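PDB 1J3W: giding protein-mglB from Thermus thermophilus, which is a Roadblock/LC7-family protein, named a gliding protein, that probably acts as a molecular adaptor and regulates nucleotide exchange on a partner GTPase. Local coordinates for residues R15-L20 with A128-I132; L24-G28 with K117-H121; I35-V41 with A60-A64; A80-E84 with V96-E101. One frame throughout, in Å; residues are numbered along the deposited sequence.

Contact 1: R15-L20 with A128-I132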
loop_
_atom_site.group_PDB
_atom_site.type_symbol
_atom_site.label_atom_id
_atom_site.label_comp_id
_atom_site.label_asym_id
_atom_site.label_seq_id
_atom_site.Cartn_x
_atom_site.Cartn_y
_atom_site.Cartn_z
ATOM N N ARG B 15 9.016 -24.271 19.895
ATOM C CA ARG B 15 10.195 -24.221 19.043
ATOM C C ARG B 15 10.328 -22.818 18.452
ATOM O O ARG B 15 11.429 -22.274 18.367
ATOM C CB ARG B 15 10.094 -25.260 17.925
ATOM C CG ARG B 15 10.057 -26.707 18.410
ATOM C CD ARG B 15 11.318 -27.097 19.178
ATOM N NE ARG B 15 11.308 -26.657 20.574
ATOM C CZ ARG B 15 10.506 -27.148 21.516
ATOM N NH1 ARG B 15 9.632 -28.103 21.223
ATOM N NH2 ARG B 15 10.582 -26.688 22.757
ATOM N N ALA B 16 9.201 -22.231 18.062
ATOM C CA ALA B 16 9.204 -20.888 17.482
ATOM C C ALA B 16 9.658 -19.863 18.512
ATOM O O ALA B 16 10.484 -18.996 18.220
ATOM C CB ALA B 16 7.811 -20.532 16.976
ATOM N N VAL B 17 9.109 -19.954 19.717
ATOM C CA VAL B 17 9.478 -19.028 20.777
ATOM C C VAL B 17 10.971 -19.114 21.086
ATOM O O VAL B 17 11.624 -18.092 21.312
ATOM C CB VAL B 17 8.663 -19.307 22.052
ATOM C CG1 VAL B 17 9.323 -18.659 23.251
ATOM C CG2 VAL B 17 7.252 -18.772 21.874
ATOM N N GLU B 18 11.512 -20.328 21.101
ATOM C CA GLU B 18 12.931 -20.511 21.366
ATOM C C GLU B 18 13.759 -19.780 20.311
ATOM O O GLU B 18 14.758 -19.133 20.637
ATOM C CB GLU B 18 13.269 -22.003 21.395
ATOM C CG GLU B 18 13.016 -22.633 22.757
ATOM C CD GLU B 18 12.785 -24.127 22.683
ATOM O OE1 GLU B 18 13.350 -24.772 21.773
ATOM O OE2 GLU B 18 12.045 -24.657 23.544
ATOM N N VAL B 19 13.341 -19.868 19.051
ATOM C CA VAL B 19 14.053 -19.177 17.983
ATOM C C VAL B 19 13.999 -17.672 18.237
ATOM O O VAL B 19 15.014 -16.980 18.130
ATOM C CB VAL B 19 13.436 -19.463 16.597
ATOM C CG1 VAL B 19 14.112 -18.592 15.542
ATOM C CG2 VAL B 19 13.606 -20.936 16.239
ATOM N N LEU B 20 12.823 -17.163 18.592
ATOM C CA LEU B 20 12.683 -15.729 18.836
ATOM C C LEU B 20 13.559 -15.261 19.988
ATOM O O LEU B 20 14.218 -14.226 19.884
ATOM C CB LEU B 20 11.220 -15.361 19.109
ATOM C CG LEU B 20 10.232 -15.607 17.964
ATOM C CD1 LEU B 20 8.845 -15.205 18.415
ATOM C CD2 LEU B 20 10.632 -14.817 16.721
ATOM N N ALA B 128 14.617 -20.950 10.130
ATOM C CA ALA B 128 14.220 -21.888 11.171
ATOM C C ALA B 128 12.711 -21.837 11.370
ATOM O O ALA B 128 12.056 -22.867 11.522
ATOM C CB ALA B 128 14.929 -21.558 12.471
ATOM N N LEU B 129 12.157 -20.628 11.362
ATOM C CA LEU B 129 10.726 -20.457 11.549
ATOM C C LEU B 129 9.937 -20.961 10.349
ATOM O O LEU B 129 8.804 -21.415 10.497
ATOM C CB LEU B 129 10.410 -18.984 11.825
ATOM C CG LEU B 129 10.913 -18.513 13.192
ATOM C CD1 LEU B 129 11.010 -16.995 13.227
ATOM C CD2 LEU B 129 9.980 -19.020 14.279
ATOM N N ALA B 130 10.537 -20.881 9.165
ATOM C CA ALA B 130 9.879 -21.357 7.955
ATOM C C ALA B 130 9.641 -22.859 8.097
ATOM O O ALA B 130 8.568 -23.362 7.758
ATOM C CB ALA B 130 10.746 -21.075 6.737
ATOM N N ARG B 131 10.640 -23.568 8.611
ATOM C CA ARG B 131 10.528 -25.011 8.799
ATOM C C ARG B 131 9.499 -25.365 9.867
ATOM O O ARG B 131 8.739 -26.322 9.718
ATOM C CB ARG B 131 11.883 -25.610 9.182
ATOM C CG ARG B 131 12.913 -25.582 8.069
ATOM C CD ARG B 131 14.015 -26.602 8.322
ATOM N NE ARG B 131 14.945 -26.696 7.199
ATOM C CZ ARG B 131 15.869 -27.642 7.068
ATOM N NH1 ARG B 131 15.993 -28.586 7.994
ATOM N NH2 ARG B 131 16.670 -27.647 6.012
ATOM N N ILE B 132 9.477 -24.588 10.944
ATOM C CA ILE B 132 8.539 -24.816 12.036
ATOM C C ILE B 132 7.100 -24.561 11.591
ATOM O O ILE B 132 6.195 -25.336 11.904
ATOM C CB ILE B 132 8.857 -23.894 13.236
ATOM C CG1 ILE B 132 10.251 -24.214 13.777
ATOM C CG2 ILE B 132 7.807 -24.064 14.324
ATOM C CD1 ILE B 132 10.726 -23.254 14.854
#
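Ile132 lays its CD1 against the first turn of 15-20, 3.6 Å from Arg15 C, 3.7 Å from Ala16 N and 3.9 Å from Val19 CG2. One turn earlier, Leu129 packs on the side nearer the sheet: its CD2 meets Ala16 CB at 3.8 Å, its CG meets Val19 CG1 at 4.0 Å, and its CD1 meets Leu20 CD2 at 4.1 Å. Val19 CG2 also reaches Ala128 CB (4.0 Å). The segment axes run nearly antiparallel (173°) and 9.8 Å apart; the small Ala16 lets the backbones come closest, with its CA 6.1 Å from Leu129 CA. These are the two helices, 10-27 and 115-135, that lie side by side on one face of the Roadblock/LC7 sheet, where Leu20 and Leu129 both touch Leu105 of strand 103-109. At the exposed edge Arg15 turns its charge away from the partner helix and onto Glu18 (NH2 to OE2 2.6 Å, NE to OE1 3.0 Å). Cohesion between the helices here is therefore apolar, while Arg15 and Glu18 pair within helix 10-27.

Contact 2: L24-G28 with K117-H121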
loop_
_atom_site.group_PDB
_atom_site.type_symbol
_atom_site.label_atom_id
_atom_site.label_comp_id
_atom_site.label_asym_id
_atom_site.label_seq_id
_atom_site.Cartn_x
_atom_site.Cartn_y
_atom_site.Cartn_z
ATOM N N LEU B 24 16.843 -12.667 19.761
ATOM C CA LEU B 24 16.972 -11.417 20.506
ATOM C C LEU B 24 18.353 -11.356 21.156
ATOM O O LEU B 24 19.022 -10.326 21.111
ATOM C CB LEU B 24 15.889 -11.314 21.582
ATOM C CG LEU B 24 14.468 -11.066 21.069
ATOM C CD1 LEU B 24 13.490 -11.226 22.212
ATOM C CD2 LEU B 24 14.363 -9.661 20.469
ATOM N N ARG B 25 18.782 -12.460 21.758
ATOM C CA ARG B 25 20.087 -12.500 22.406
ATOM C C ARG B 25 21.249 -12.311 21.428
ATOM O O ARG B 25 22.210 -11.593 21.722
ATOM C CB ARG B 25 20.262 -13.822 23.161
ATOM C CG ARG B 25 19.413 -13.934 24.417
ATOM C CD ARG B 25 19.823 -15.135 25.262
ATOM N NE ARG B 25 19.349 -16.407 24.718
ATOM C CZ ARG B 25 18.083 -16.815 24.761
ATOM N NH1 ARG B 25 17.155 -16.052 25.324
ATOM N NH2 ARG B 25 17.746 -17.990 24.247
ATOM N N GLU B 26 21.156 -12.945 20.264
ATOM C CA GLU B 26 22.215 -12.857 19.261
ATOM C C GLU B 26 22.303 -11.523 18.534
ATOM O O GLU B 26 23.383 -11.109 18.117
ATOM C CB GLU B 26 22.036 -13.961 18.209
ATOM C CG GLU B 26 22.168 -15.376 18.742
ATOM C CD GLU B 26 23.605 -15.842 18.841
ATOM O OE1 GLU B 26 24.526 -15.012 18.682
ATOM O OE2 GLU B 26 23.814 -17.051 19.081
ATOM N N THR B 27 21.165 -10.853 18.385
ATOM C CA THR B 27 21.113 -9.596 17.644
ATOM C C THR B 27 21.150 -8.319 18.459
ATOM O O THR B 27 21.625 -7.292 17.977
ATOM C CB THR B 27 19.832 -9.503 16.786
ATOM O OG1 THR B 27 18.680 -9.514 17.646
ATOM C CG2 THR B 27 19.752 -10.656 15.802
ATOM N N GLY B 28 20.641 -8.383 19.682
ATOM C CA GLY B 28 20.571 -7.191 20.501
ATOM C C GLY B 28 19.284 -6.434 20.199
ATOM O O GLY B 28 19.097 -5.312 20.670
ATOM N N LYS B 117 24.525 -8.064 12.691
ATOM C CA LYS B 117 24.060 -9.165 13.531
ATOM C C LYS B 117 22.568 -9.384 13.286
ATOM O O LYS B 117 22.092 -10.518 13.211
ATOM C CB LYS B 117 24.290 -8.840 15.009
ATOM C CG LYS B 117 25.749 -8.713 15.428
ATOM C CD LYS B 117 26.416 -10.065 15.580
ATOM C CE LYS B 117 27.783 -9.922 16.238
ATOM N NZ LYS B 117 28.352 -11.242 16.615
ATOM N N VAL B 118 21.828 -8.288 13.161
ATOM C CA VAL B 118 20.397 -8.374 12.913
ATOM C C VAL B 118 20.109 -9.167 11.640
ATOM O O VAL B 118 19.267 -10.065 11.633
ATOM C CB VAL B 118 19.775 -6.957 12.785
ATOM C CG1 VAL B 118 18.338 -7.055 12.293
ATOM C CG2 VAL B 118 19.816 -6.249 14.135
ATOM N N LYS B 119 20.822 -8.847 10.569
ATOM C CA LYS B 119 20.602 -9.528 9.300
ATOM C C LYS B 119 21.099 -10.966 9.287
ATOM O O LYS B 119 20.447 -11.851 8.722
ATOM C CB LYS B 119 21.245 -8.730 8.170
ATOM C CG LYS B 119 20.710 -7.305 8.098
ATOM C CD LYS B 119 21.070 -6.622 6.797
ATOM C CE LYS B 119 20.295 -7.217 5.635
ATOM N NZ LYS B 119 20.643 -6.541 4.360
ATOM N N LEU B 120 22.247 -11.200 9.914
ATOM C CA LEU B 120 22.820 -12.541 9.974
ATOM C C LEU B 120 21.904 -13.490 10.741
ATOM O O LEU B 120 21.433 -14.495 10.209
ATOM C CB LEU B 120 24.191 -12.493 10.659
ATOM C CG LEU B 120 24.874 -13.838 10.926
ATOM C CD1 LEU B 120 25.150 -14.525 9.613
ATOM C CD2 LEU B 120 26.170 -13.623 11.698
ATOM N N HIS B 121 21.637 -13.156 11.997
ATOM C CA HIS B 121 20.798 -14.007 12.826
ATOM C C HIS B 121 19.323 -13.910 12.462
ATOM O O HIS B 121 18.554 -14.843 12.703
ATOM C CB HIS B 121 21.062 -13.679 14.295
ATOM C CG HIS B 121 22.479 -13.934 14.703
ATOM N ND1 HIS B 121 22.972 -15.204 14.918
ATOM C CD2 HIS B 121 23.531 -13.093 14.851
ATOM C CE1 HIS B 121 24.265 -15.133 15.180
ATOM N NE2 HIS B 121 24.630 -13.864 15.144
HETATM O O HOH W 1 25.671 -12.491 18.395
#
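Glu26, in the last turn of helix 10-27, is the first residue to meet helix 115-135; here the C-terminal end of one helix meets the start of the other, the pair lying on one face of the Roadblock/LC7 sheet. Glu26 CB sits over the face of the His121 ring, 3.6 Å from the centroid and 14° off the normal, a CH-pi contact; its OE1 lies over a ring face too, 3.5 Å from His121 CE1. One water donates to Glu26 O (2.7 Å) and Glu26 OE1 (2.8 Å) and accepts a weak bond from Lys117 NZ at 3.5 Å. Thr27 follows, where the backbones are closest, its CA 4.9 Å from Val118 CA. Its CG2 wedges between Lys117 O (3.5 Å), Val118 CA (3.7 Å) and His121 CB (3.6 Å), whereas its OG1 bonds to Thr23 O and Ala29 N. Gly28 then ends the helix with positive phi, its N still bonded to Leu24 O (2.9 Å), and turns the chain toward strand 31-36. The Thr27 methyl, and Glu26 CB on the His121 ring face, thus do the joining, while the water at the edge ties Lys117 NZ in weakly.

Contact 3: I35-V41 with A60-A64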
loop_
_atom_site.group_PDB
_atom_site.type_symbol
_atom_site.label_atom_id
_atom_site.label_comp_id
_atom_site.label_asym_id
_atom_site.label_seq_id
_atom_site.Cartn_x
_atom_site.Cartn_y
_atom_site.Cartn_z
ATOM N N ILE B 35 4.585 -13.311 12.511
ATOM C CA ILE B 35 3.213 -12.935 12.194
ATOM C C ILE B 35 2.803 -13.581 10.883
ATOM O O ILE B 35 3.652 -13.985 10.096
ATOM C CB ILE B 35 3.073 -11.396 12.061
ATOM C CG1 ILE B 35 3.785 -10.897 10.797
ATOM C CG2 ILE B 35 3.690 -10.717 13.284
ATOM C CD1 ILE B 35 3.609 -9.410 10.547
ATOM N N ASP B 36 1.503 -13.710 10.646
ATOM C CA ASP B 36 1.094 -14.291 9.379
ATOM C C ASP B 36 0.917 -13.138 8.410
ATOM O O ASP B 36 0.873 -11.976 8.818
ATOM C CB ASP B 36 -0.183 -15.145 9.516
ATOM C CG ASP B 36 -1.444 -14.333 9.771
ATOM O OD1 ASP B 36 -2.508 -14.970 9.923
ATOM O OD2 ASP B 36 -1.403 -13.090 9.821
ATOM N N ARG B 37 0.831 -13.441 7.121
ATOM C CA ARG B 37 0.703 -12.373 6.146
ATOM C C ARG B 37 -0.599 -11.579 6.262
ATOM O O ARG B 37 -0.789 -10.582 5.567
ATOM C CB ARG B 37 0.892 -12.939 4.735
ATOM C CG ARG B 37 2.245 -13.636 4.559
ATOM C CD ARG B 37 2.536 -13.938 3.095
ATOM N NE ARG B 37 2.633 -12.710 2.315
ATOM C CZ ARG B 37 3.768 -12.077 2.032
ATOM N NH1 ARG B 37 4.930 -12.554 2.456
ATOM N NH2 ARG B 37 3.739 -10.952 1.333
ATOM N N LYS B 38 -1.490 -12.013 7.153
ATOM C CA LYS B 38 -2.752 -11.313 7.374
ATOM C C LYS B 38 -2.647 -10.329 8.543
ATOM O O LYS B 38 -3.576 -9.567 8.807
ATOM C CB LYS B 38 -3.886 -12.303 7.657
ATOM C CG LYS B 38 -4.224 -13.236 6.508
ATOM C CD LYS B 38 -5.414 -14.114 6.871
ATOM C CE LYS B 38 -5.707 -15.136 5.785
ATOM N NZ LYS B 38 -6.872 -15.992 6.141
ATOM N N GLY B 39 -1.524 -10.362 9.256
ATOM C CA GLY B 39 -1.346 -9.445 10.371
ATOM C C GLY B 39 -1.487 -10.027 11.768
ATOM O O GLY B 39 -1.213 -9.345 12.753
ATOM N N PHE B 40 -1.915 -11.278 11.874
ATOM C CA PHE B 40 -2.068 -11.885 13.193
ATOM C C PHE B 40 -0.705 -12.220 13.788
ATOM O O PHE B 40 0.192 -12.664 13.074
ATOM C CB PHE B 40 -2.894 -13.173 13.116
ATOM C CG PHE B 40 -4.350 -12.950 12.827
ATOM C CD1 PHE B 40 -4.856 -13.151 11.546
ATOM C CD2 PHE B 40 -5.218 -12.556 13.838
ATOM C CE1 PHE B 40 -6.211 -12.964 11.280
ATOM C CE2 PHE B 40 -6.573 -12.366 13.582
ATOM C CZ PHE B 40 -7.070 -12.570 12.301
ATOM N N VAL B 41 -0.553 -12.003 15.092
ATOM C CA VAL B 41 0.704 -12.330 15.758
ATOM C C VAL B 41 0.624 -13.798 16.164
ATOM O O VAL B 41 -0.270 -14.194 16.916
ATOM C CB VAL B 41 0.927 -11.469 17.013
ATOM C CG1 VAL B 41 2.209 -11.904 17.708
ATOM C CG2 VAL B 41 1.017 -9.994 16.625
ATOM N N ALA B 60 2.131 -5.470 13.904
ATOM C CA ALA B 60 1.927 -6.597 13.000
ATOM C C ALA B 60 0.993 -6.228 11.848
ATOM O O ALA B 60 1.233 -6.603 10.701
ATOM C CB ALA B 60 1.367 -7.788 13.773
ATOM N N THR B 61 -0.068 -5.493 12.159
ATOM C CA THR B 61 -1.017 -5.068 11.137
ATOM C C THR B 61 -0.316 -4.188 10.106
ATOM O O THR B 61 -0.479 -4.382 8.901
ATOM C CB THR B 61 -2.177 -4.281 11.755
ATOM O OG1 THR B 61 -2.881 -5.120 12.676
ATOM C CG2 THR B 61 -3.142 -3.819 10.673
ATOM N N LEU B 62 0.470 -3.226 10.582
ATOM C CA LEU B 62 1.188 -2.328 9.682
ATOM C C LEU B 62 2.217 -3.078 8.845
ATOM O O LEU B 62 2.403 -2.775 7.667
ATOM C CB LEU B 62 1.871 -1.211 10.472
ATOM C CG LEU B 62 0.924 -0.233 11.171
ATOM C CD1 LEU B 62 1.722 0.740 12.010
ATOM C CD2 LEU B 62 0.097 0.522 10.134
ATOM N N VAL B 63 2.904 -4.047 9.445
ATOM C CA VAL B 63 3.878 -4.817 8.685
ATOM C C VAL B 63 3.158 -5.615 7.601
ATOM O O VAL B 63 3.638 -5.704 6.470
ATOM C CB VAL B 63 4.683 -5.763 9.604
ATOM C CG1 VAL B 63 5.512 -6.734 8.775
ATOM C CG2 VAL B 63 5.586 -4.939 10.503
ATOM N N ALA B 64 1.993 -6.164 7.939
ATOM C CA ALA B 64 1.201 -6.937 6.985
ATOM C C ALA B 64 0.699 -6.026 5.865
ATOM O O ALA B 64 0.717 -6.403 4.691
ATOM C CB ALA B 64 0.018 -7.592 7.697
HETATM O O HOH W 2 0.172 -8.955 3.726
#
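Apolar side chains meet first. Ile35 packs through CG2 on Ala60 CB (3.8 Å) and through CD1 on Val63 CG1 (3.7 Å), and Val41 CG2 reaches Ala60 CB at 3.6 Å. Backbone against methyl comes next: Gly39 O lies 3.2 Å from Ala60 CB and Gly39 CA 3.5 Å from Ala64 CB. A CB on Gly39 would crowd Ala64 CB (3.5 Å) and Thr61 CA (3.6 Å) and, at its phi of 105°, strike the carbonyl O of Lys38; without one, Gly39 CA comes 4.5 Å from Thr61 CA. The loop is the hairpin turn joining strands 31-36 and 41-46, a type I turn (Asp36 to Gly39) with a G1 bulge, packed on helix 56-69, which covers the sheet face opposite helices 10-27 and 115-135. Hydrogen bonds hold its shape: Gly39 N to Asp36 O (2.9 Å), Asp36 N to Phe40 O (3.0 Å) and Phe40 N to Asp36 OD2 (2.8 Å). One water bridges the segments, donating to Arg37 O (2.6 Å) and Ala64 O (2.8 Å).

Contact 4: A80-E84 with V96-E101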
loop_
_atom_site.group_PDB
_atom_site.type_symbol
_atom_site.label_atom_id
_atom_site.label_comp_id
_atom_site.label_asym_id
_atom_site.label_seq_id
_atom_site.Cartn_x
_atom_site.Cartn_y
_atom_site.Cartn_z
ATOM N N ALA B 80 8.083 -11.515 -7.435
ATOM C CA ALA B 80 6.719 -11.789 -7.001
ATOM C C ALA B 80 6.465 -10.880 -5.799
ATOM O O ALA B 80 5.382 -10.324 -5.632
ATOM C CB ALA B 80 6.575 -13.248 -6.601
ATOM N N ARG B 81 7.492 -10.735 -4.967
ATOM C CA ARG B 81 7.419 -9.890 -3.787
ATOM C C ARG B 81 8.810 -9.803 -3.180
ATOM O O ARG B 81 9.699 -10.573 -3.541
ATOM C CB ARG B 81 6.425 -10.470 -2.774
ATOM C CG ARG B 81 6.776 -11.843 -2.242
ATOM C CD ARG B 81 5.560 -12.471 -1.569
ATOM N NE ARG B 81 5.884 -13.698 -0.854
ATOM C CZ ARG B 81 4.975 -14.511 -0.324
ATOM N NH1 ARG B 81 3.680 -14.229 -0.434
ATOM N NH2 ARG B 81 5.359 -15.599 0.327
ATOM N N PHE B 82 9.013 -8.844 -2.284
ATOM C CA PHE B 82 10.310 -8.714 -1.638
ATOM C C PHE B 82 10.341 -9.693 -0.478
ATOM O O PHE B 82 9.387 -9.783 0.290
ATOM C CB PHE B 82 10.512 -7.288 -1.130
ATOM C CG PHE B 82 10.628 -6.272 -2.227
ATOM C CD1 PHE B 82 11.681 -6.325 -3.132
ATOM C CD2 PHE B 82 9.681 -5.262 -2.357
ATOM C CE1 PHE B 82 11.790 -5.385 -4.153
ATOM C CE2 PHE B 82 9.779 -4.320 -3.372
ATOM C CZ PHE B 82 10.835 -4.379 -4.272
ATOM N N GLN B 83 11.435 -10.432 -0.360
ATOM C CA GLN B 83 11.566 -11.405 0.714
ATOM C C GLN B 83 12.111 -10.785 1.991
ATOM O O GLN B 83 11.665 -11.118 3.085
ATOM C CB GLN B 83 12.485 -12.554 0.285
ATOM C CG GLN B 83 11.854 -13.571 -0.667
ATOM C CD GLN B 83 11.519 -12.990 -2.026
ATOM O OE1 GLN B 83 12.355 -12.348 -2.663
ATOM N NE2 GLN B 83 10.294 -13.227 -2.486
ATOM N N GLU B 84 13.068 -9.874 1.845
ATOM C CA GLU B 84 13.700 -9.226 2.986
ATOM C C GLU B 84 13.598 -7.712 2.858
ATOM O O GLU B 84 13.806 -7.160 1.779
ATOM C CB GLU B 84 15.171 -9.647 3.043
ATOM C CG GLU B 84 15.937 -9.227 4.277
ATOM C CD GLU B 84 17.373 -9.715 4.240
ATOM O OE1 GLU B 84 18.079 -9.405 3.259
ATOM O OE2 GLU B 84 17.800 -10.410 5.185
ATOM N N VAL B 96 12.340 -7.203 8.397
ATOM C CA VAL B 96 11.271 -8.141 8.097
ATOM C C VAL B 96 11.776 -9.131 7.056
ATOM O O VAL B 96 12.376 -8.737 6.054
ATOM C CB VAL B 96 10.027 -7.421 7.541
ATOM C CG1 VAL B 96 8.921 -8.428 7.259
ATOM C CG2 VAL B 96 9.548 -6.376 8.533
ATOM N N ASP B 97 11.546 -10.417 7.292
ATOM C CA ASP B 97 11.982 -11.434 6.349
ATOM C C ASP B 97 10.930 -12.530 6.284
ATOM O O ASP B 97 10.283 -12.848 7.280
ATOM C CB ASP B 97 13.337 -12.011 6.781
ATOM C CG ASP B 97 13.987 -12.865 5.699
ATOM O OD1 ASP B 97 13.670 -12.681 4.503
ATOM O OD2 ASP B 97 14.833 -13.712 6.045
ATOM N N GLU B 98 10.739 -13.084 5.096
ATOM C CA GLU B 98 9.765 -14.145 4.918
ATOM C C GLU B 98 10.152 -15.388 5.698
ATOM O O GLU B 98 11.314 -15.805 5.693
ATOM C CB GLU B 98 9.632 -14.507 3.437
ATOM C CG GLU B 98 8.723 -13.591 2.647
ATOM C CD GLU B 98 8.514 -14.076 1.225
ATOM O OE1 GLU B 98 8.281 -15.288 1.039
ATOM O OE2 GLU B 98 8.575 -13.246 0.297
ATOM N N ALA B 99 9.171 -15.968 6.378
ATOM C CA ALA B 99 9.370 -17.196 7.139
ATOM C C ALA B 99 8.415 -18.177 6.475
ATOM O O ALA B 99 7.350 -18.492 7.004
ATOM C CB ALA B 99 8.996 -16.987 8.601
ATOM N N GLY B 100 8.802 -18.645 5.295
ATOM C CA GLY B 100 7.946 -19.553 4.565
ATOM C C GLY B 100 6.999 -18.721 3.726
ATOM O O GLY B 100 7.096 -17.494 3.695
ATOM N N GLU B 101 6.060 -19.378 3.060
ATOM C CA GLU B 101 5.123 -18.679 2.200
ATOM C C GLU B 101 4.006 -17.911 2.896
ATOM O O GLU B 101 3.429 -17.001 2.307
ATOM C CB GLU B 101 4.498 -19.668 1.213
ATOM C CG GLU B 101 5.475 -20.205 0.188
ATOM C CD GLU B 101 6.078 -19.102 -0.658
ATOM O OE1 GLU B 101 5.309 -18.381 -1.328
ATOM O OE2 GLU B 101 7.320 -18.953 -0.651
HETATM O O HOH W 3 1.779 -16.484 0.314
HETATM O O HOH W 4 9.769 -9.215 3.955
#
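Arg81 and Glu98 form the central salt bridge, with Arg81 NE donating to Glu98 OE2 and Arg81 NH2 to Glu98 OE1, both at 3.0 Å. Arg81 NH2 also donates to Glu101 O (3.1 Å) and lies 3.2 Å from Glu101 OE1, a purely electrostatic pairing, while a water links Arg81 NH1 (3.0 Å) to Glu101 O (2.6 Å). Gln83 NE2 adds a weak bond to Glu98 OE2 at 3.3 Å. On the backbone, Glu98 N donates to Gln83 O (3.0 Å), and Glu84 faces Asp97 as an antiparallel non-hydrogen-bonded pair, CA to CA 4.4 Å. Here the chain, coming from helix 71-76, enters strand 84-88, the outermost on this side of the five-stranded sheet; Glu84 pairs in turn with a strand of the second subunit, so the sheet continues across that interface. CA-H...O contacts tighten the entry, from Asp97 CA to Gln83 O (3.3 Å) and from Glu84 CA to Val96 O (3.4 Å). Phe82 leads away to pack on Leu73 and Ala74, and its ring meets that of His87 of the second subunit.

Contacts 1 and 2 join the same two helices, 10-27 and 115-135, their centres about 14 Å apart; both are partly buried, contact 1 joined by aliphatic side chains, contact 2 by a threonine methyl and a histidine ring with water at its edge. Contact 3, the most buried, sets helix 56-69 on the other side of the sheet, where alanines and a glycine bring backbone close to backbone. Contact 4, again partly buried, relies on charge and main-chain pairing. Contacts 3 and 4 meet through Val63 and Val96, and through Arg37, which lies beside Arg81 and Glu98; both also touch the second subunit. Contact 1 reaches contact 4 where Leu129 and Ala130 pack on Ala99.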